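Local coordinates for methyltransferase-like protein 5 (PDB 1WY7) that binds S-adenosyl-L-homocysteine in a Rossmann-like methyltransferase fold and is probably an S-adenosylmethionine-dependent methyltransferase acting on RNA, at residues K14-K19 with I89-E94. Sequence-based numbering, arbitrary orientation.
Sequences KLKGFK and IENLGE. With SAH (S-adenosyl-L-homocysteine), chain E.
Asn91, in the last turn of helix 82-91, reads the backbone of Lys16 with both ends of its carboxamide. Lys16 N donates to OD1 at 3.0 Å, and ND2 returns a 3.0 Å bond to Lys16 O, the straighter of the two (N-H...O 162°). Lys16 O lies nearly in the amide plane of Asn91, whereas Lys16 N sits 21° off the carbonyl plane of the side chain. ND2 also donates to Thr60 O, so three bonds fix which way this buried amide is flipped. Leu15 packs CB and CD2 over one face of the amide (CD2 3.6 Å from OD1), while Lys16 CD comes up beyond the oxygen, near the amide plane, 3.4 Å from OD1. Bent at chi2 (59°) and chi4, the lysine chain then carries NZ outward to Glu90 OE2, a 3.6 Å salt bridge between two exposed side chains. With an alanine here instead of Asn91, Lys16 N, Lys16 O and Thr60 O would probably all lose their partner, and the loop would be likely to shift from the helix end. Leu15 also packs on Tyr65 of helix 62-69, and two residues beyond Lys16 the Phe18 ring turns its edge to the ligand, CZ 3.2 Å from O3' of S-adenosyl-L-homocysteine. The buried amide, donor and acceptor at once, thus links the loop carrying Phe18 to the end of helix 82-91; the longer ion pair adds to this at the surface.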
ATOM      1  N   LYS A  14       1.618 -16.180   2.634  1.00 43.13           N
ATOM      2  CA  LYS A  14       2.789 -17.041   2.744  1.00 43.46           C
ATOM      3  C   LYS A  14       4.122 -16.300   2.756  1.00 43.65           C
ATOM      4  O   LYS A  14       5.162 -16.903   3.020  1.00 44.10           O
ATOM      5  CB  LYS A  14       2.785 -18.067   1.616  1.00 44.15           C
ATOM      6  CG  LYS A  14       1.665 -19.080   1.754  1.00 44.53           C
ATOM      7  CD  LYS A  14       1.593 -19.998   0.555  1.00 43.27           C
ATOM      8  CE  LYS A  14       0.524 -21.057   0.766  1.00 43.96           C
ATOM      9  NZ  LYS A  14       0.450 -21.977  -0.401  1.00 45.43           N
ATOM     10  N   LEU A  15       4.093 -15.000   2.478  1.00 42.82           N
ATOM     11  CA  LEU A  15       5.310 -14.185   2.477  1.00 41.84           C
ATOM     12  C   LEU A  15       5.829 -13.967   3.893  1.00 41.78           C
ATOM     13  O   LEU A  15       5.064 -13.980   4.856  1.00 40.85           O
ATOM     14  CB  LEU A  15       5.047 -12.815   1.836  1.00 41.72           C
ATOM     15  CG  LEU A  15       4.692 -12.750   0.344  1.00 43.13           C
ATOM     16  CD1 LEU A  15       4.547 -11.290  -0.092  1.00 44.09           C
ATOM     17  CD2 LEU A  15       5.786 -13.422  -0.468  1.00 42.20           C
ATOM     18  N   LYS A  16       7.135 -13.752   4.014  1.00 42.35           N
ATOM     19  CA  LYS A  16       7.759 -13.509   5.312  1.00 42.53           C
ATOM     20  C   LYS A  16       7.373 -12.135   5.856  1.00 41.02           C
ATOM     21  O   LYS A  16       7.204 -11.195   5.086  1.00 39.82           O
ATOM     22  CB  LYS A  16       9.281 -13.609   5.178  1.00 44.66           C
ATOM     23  CG  LYS A  16       9.778 -15.022   4.907  1.00 48.65           C
ATOM     24  CD  LYS A  16       9.180 -15.590   3.621  1.00 53.81           C
ATOM     25  CE  LYS A  16       9.296 -17.118   3.545  1.00 54.84           C
ATOM     26  NZ  LYS A  16      10.699 -17.603   3.400  1.00 56.52           N
ATOM     27  N   GLY A  17       7.229 -12.028   7.178  1.00 40.27           N
ATOM     28  CA  GLY A  17       6.871 -10.762   7.803  1.00 39.28           C
ATOM     29  C   GLY A  17       8.089  -9.998   8.298  1.00 39.93           C
ATOM     30  O   GLY A  17       9.225 -10.390   8.020  1.00 37.86           O
ATOM     31  N   PHE A  18       7.858  -8.904   9.023  1.00 41.09           N
ATOM     32  CA  PHE A  18       8.947  -8.082   9.561  1.00 41.12           C
ATOM     33  C   PHE A  18       9.789  -8.828  10.593  1.00 43.74           C
ATOM     34  O   PHE A  18       9.256  -9.518  11.451  1.00 43.00           O
ATOM     35  CB  PHE A  18       8.398  -6.823  10.236  1.00 36.34           C
ATOM     36  CG  PHE A  18       7.805  -5.820   9.290  1.00 32.88           C
ATOM     37  CD1 PHE A  18       6.453  -5.861   8.965  1.00 31.61           C
ATOM     38  CD2 PHE A  18       8.597  -4.816   8.737  1.00 31.56           C
ATOM     39  CE1 PHE A  18       5.896  -4.913   8.107  1.00 30.79           C
ATOM     40  CE2 PHE A  18       8.053  -3.864   7.875  1.00 30.97           C
ATOM     41  CZ  PHE A  18       6.700  -3.912   7.560  1.00 31.15           C
ATOM     42  N   LYS A  19      11.103  -8.668  10.505  1.00 48.86           N
ATOM     43  CA  LYS A  19      12.053  -9.295  11.428  1.00 54.04           C
ATOM     44  C   LYS A  19      11.822  -8.792  12.861  1.00 55.34           C
ATOM     45  O   LYS A  19      11.644  -9.579  13.798  1.00 55.16           O
ATOM     46  CB  LYS A  19      13.482  -8.943  10.997  1.00 57.30           C
ATOM     47  CG  LYS A  19      13.870  -7.457  11.225  1.00 61.69           C
ATOM     48  CD  LYS A  19      12.913  -6.460  10.534  1.00 62.66           C
ATOM     49  CE  LYS A  19      12.931  -5.094  11.238  1.00 63.50           C
ATOM     50  NZ  LYS A  19      12.035  -4.067  10.601  1.00 62.71           N
ATOM     51  N   ILE A  89      13.269  -7.897  -0.385  1.00 36.05           N
ATOM     52  CA  ILE A  89      14.065  -8.496  -1.453  1.00 39.20           C
ATOM     53  C   ILE A  89      13.889 -10.004  -1.529  1.00 39.50           C
ATOM     54  O   ILE A  89      13.787 -10.573  -2.611  1.00 38.83           O
ATOM     55  CB  ILE A  89      15.557  -8.190  -1.267  1.00 38.01           C
ATOM     56  CG1 ILE A  89      15.755  -6.686  -1.087  1.00 39.27           C
ATOM     57  CG2 ILE A  89      16.347  -8.699  -2.458  1.00 37.32           C
ATOM     58  CD1 ILE A  89      15.152  -5.854  -2.164  1.00 37.84           C
ATOM     59  N   GLU A  90      13.853 -10.651  -0.372  1.00 41.02           N
ATOM     60  CA  GLU A  90      13.687 -12.089  -0.366  1.00 42.53           C
ATOM     61  C   GLU A  90      12.285 -12.467  -0.833  1.00 41.24           C
ATOM     62  O   GLU A  90      12.121 -13.405  -1.615  1.00 42.13           O
ATOM     63  CB  GLU A  90      13.954 -12.667   1.024  1.00 46.22           C
ATOM     64  CG  GLU A  90      14.211 -14.165   0.978  1.00 52.80           C
ATOM     65  CD  GLU A  90      14.328 -14.789   2.347  1.00 56.56           C
ATOM     66  OE1 GLU A  90      15.060 -14.225   3.186  1.00 59.66           O
ATOM     67  OE2 GLU A  90      13.696 -15.847   2.582  1.00 57.97           O
ATOM     68  N   ASN A  91      11.276 -11.733  -0.373  1.00 38.64           N
ATOM     69  CA  ASN A  91       9.908 -12.029  -0.772  1.00 37.33           C
ATOM     70  C   ASN A  91       9.677 -11.891  -2.281  1.00 36.09           C
ATOM     71  O   ASN A  91       8.947 -12.687  -2.868  1.00 36.25           O
ATOM     72  CB  ASN A  91       8.924 -11.134  -0.008  1.00 35.75           C
ATOM     73  CG  ASN A  91       8.652 -11.633   1.398  1.00 35.20           C
ATOM     74  OD1 ASN A  91       8.689 -12.830   1.655  1.00 35.45           O
ATOM     75  ND2 ASN A  91       8.352 -10.719   2.310  1.00 31.82           N
ATOM     76  N   LEU A  92      10.300 -10.890  -2.903  1.00 35.09           N
ATOM     77  CA  LEU A  92      10.141 -10.662  -4.345  1.00 35.56           C
ATOM     78  C   LEU A  92      11.201 -11.381  -5.183  1.00 35.90           C
ATOM     79  O   LEU A  92      11.389 -11.070  -6.364  1.00 34.08           O
ATOM     80  CB  LEU A  92      10.206  -9.168  -4.672  1.00 33.75           C
ATOM     81  CG  LEU A  92       9.225  -8.189  -4.018  1.00 35.98           C
ATOM     82  CD1 LEU A  92       9.209  -6.891  -4.829  1.00 35.23           C
ATOM     83  CD2 LEU A  92       7.844  -8.773  -3.972  1.00 34.86           C
ATOM     84  N   GLY A  93      11.894 -12.333  -4.562  1.00 36.35           N
ATOM     85  CA  GLY A  93      12.931 -13.080  -5.254  1.00 38.93           C
ATOM     86  C   GLY A  93      12.568 -13.636  -6.621  1.00 39.14           C
ATOM     87  O   GLY A  93      13.388 -13.620  -7.520  1.00 39.51           O
ATOM     88  N   GLU A  94      11.344 -14.116  -6.793  1.00 41.31           N
ATOM     89  CA  GLU A  94      10.941 -14.685  -8.071  1.00 44.04           C
ATOM     90  C   GLU A  94      10.643 -13.657  -9.167  1.00 44.07           C
ATOM     91  O   GLU A  94      10.380 -14.020 -10.313  1.00 44.83           O
ATOM     92  CB  GLU A  94       9.743 -15.604  -7.856  1.00 47.31           C
ATOM     93  CG  GLU A  94       8.710 -15.018  -6.924  1.00 53.72           C
ATOM     94  CD  GLU A  94       7.646 -16.016  -6.526  1.00 55.74           C
ATOM     95  OE1 GLU A  94       6.918 -16.503  -7.421  1.00 58.44           O
ATOM     96  OE2 GLU A  94       7.537 -16.310  -5.314  1.00 56.55           O
TER
HETATM   97  N   SAH E1001       4.154  -4.876   5.042  1.00 49.91           N
HETATM   98  CA  SAH E1001       3.172  -3.938   4.461  1.00 50.93           C
HETATM   99  CB  SAH E1001       3.640  -2.515   4.806  1.00 47.39           C
HETATM  100  CG  SAH E1001       3.002  -2.177   6.105  1.00 45.85           C
HETATM  101  SD  SAH E1001       3.279  -0.629   6.988  1.00 42.13           S
HETATM  102  C   SAH E1001       3.084  -4.253   2.992  1.00 51.79           C
HETATM  103  O   SAH E1001       3.466  -5.399   2.601  1.00 52.57           O
HETATM  104  OXT SAH E1001       2.629  -3.298   2.278  1.00 50.06           O
HETATM  105  C5' SAH E1001       3.986   0.513   5.820  1.00 42.38           C
HETATM  106  C4' SAH E1001       5.496   0.794   5.854  1.00 38.73           C
HETATM  107  O4' SAH E1001       5.713   2.227   5.870  1.00 37.04           O
HETATM  108  C3' SAH E1001       6.251   0.342   7.106  1.00 37.81           C
HETATM  109  O3' SAH E1001       6.944  -0.847   6.675  1.00 35.00           O
HETATM  110  C2' SAH E1001       7.274   1.447   7.413  1.00 35.76           C
HETATM  111  O2' SAH E1001       8.624   1.149   7.689  1.00 33.23           O
HETATM  112  C1' SAH E1001       7.052   2.433   6.253  1.00 36.68           C
HETATM  113  N9  SAH E1001       7.226   3.834   6.608  1.00 38.09           N
HETATM  114  C8  SAH E1001       6.861   4.528   7.748  1.00 37.31           C
HETATM  115  N7  SAH E1001       7.163   5.802   7.714  1.00 37.18           N
HETATM  116  C5  SAH E1001       7.766   5.974   6.472  1.00 37.77           C
HETATM  117  C6  SAH E1001       8.310   7.101   5.798  1.00 36.07           C
HETATM  118  N6  SAH E1001       8.314   8.333   6.352  1.00 38.76           N
HETATM  119  N1  SAH E1001       8.854   6.949   4.545  1.00 35.81           N
HETATM  120  C2  SAH E1001       8.840   5.715   3.988  1.00 37.11           C
HETATM  121  N3  SAH E1001       8.351   4.571   4.521  1.00 39.36           N
HETATM  122  C4  SAH E1001       7.817   4.767   5.780  1.00 38.06           C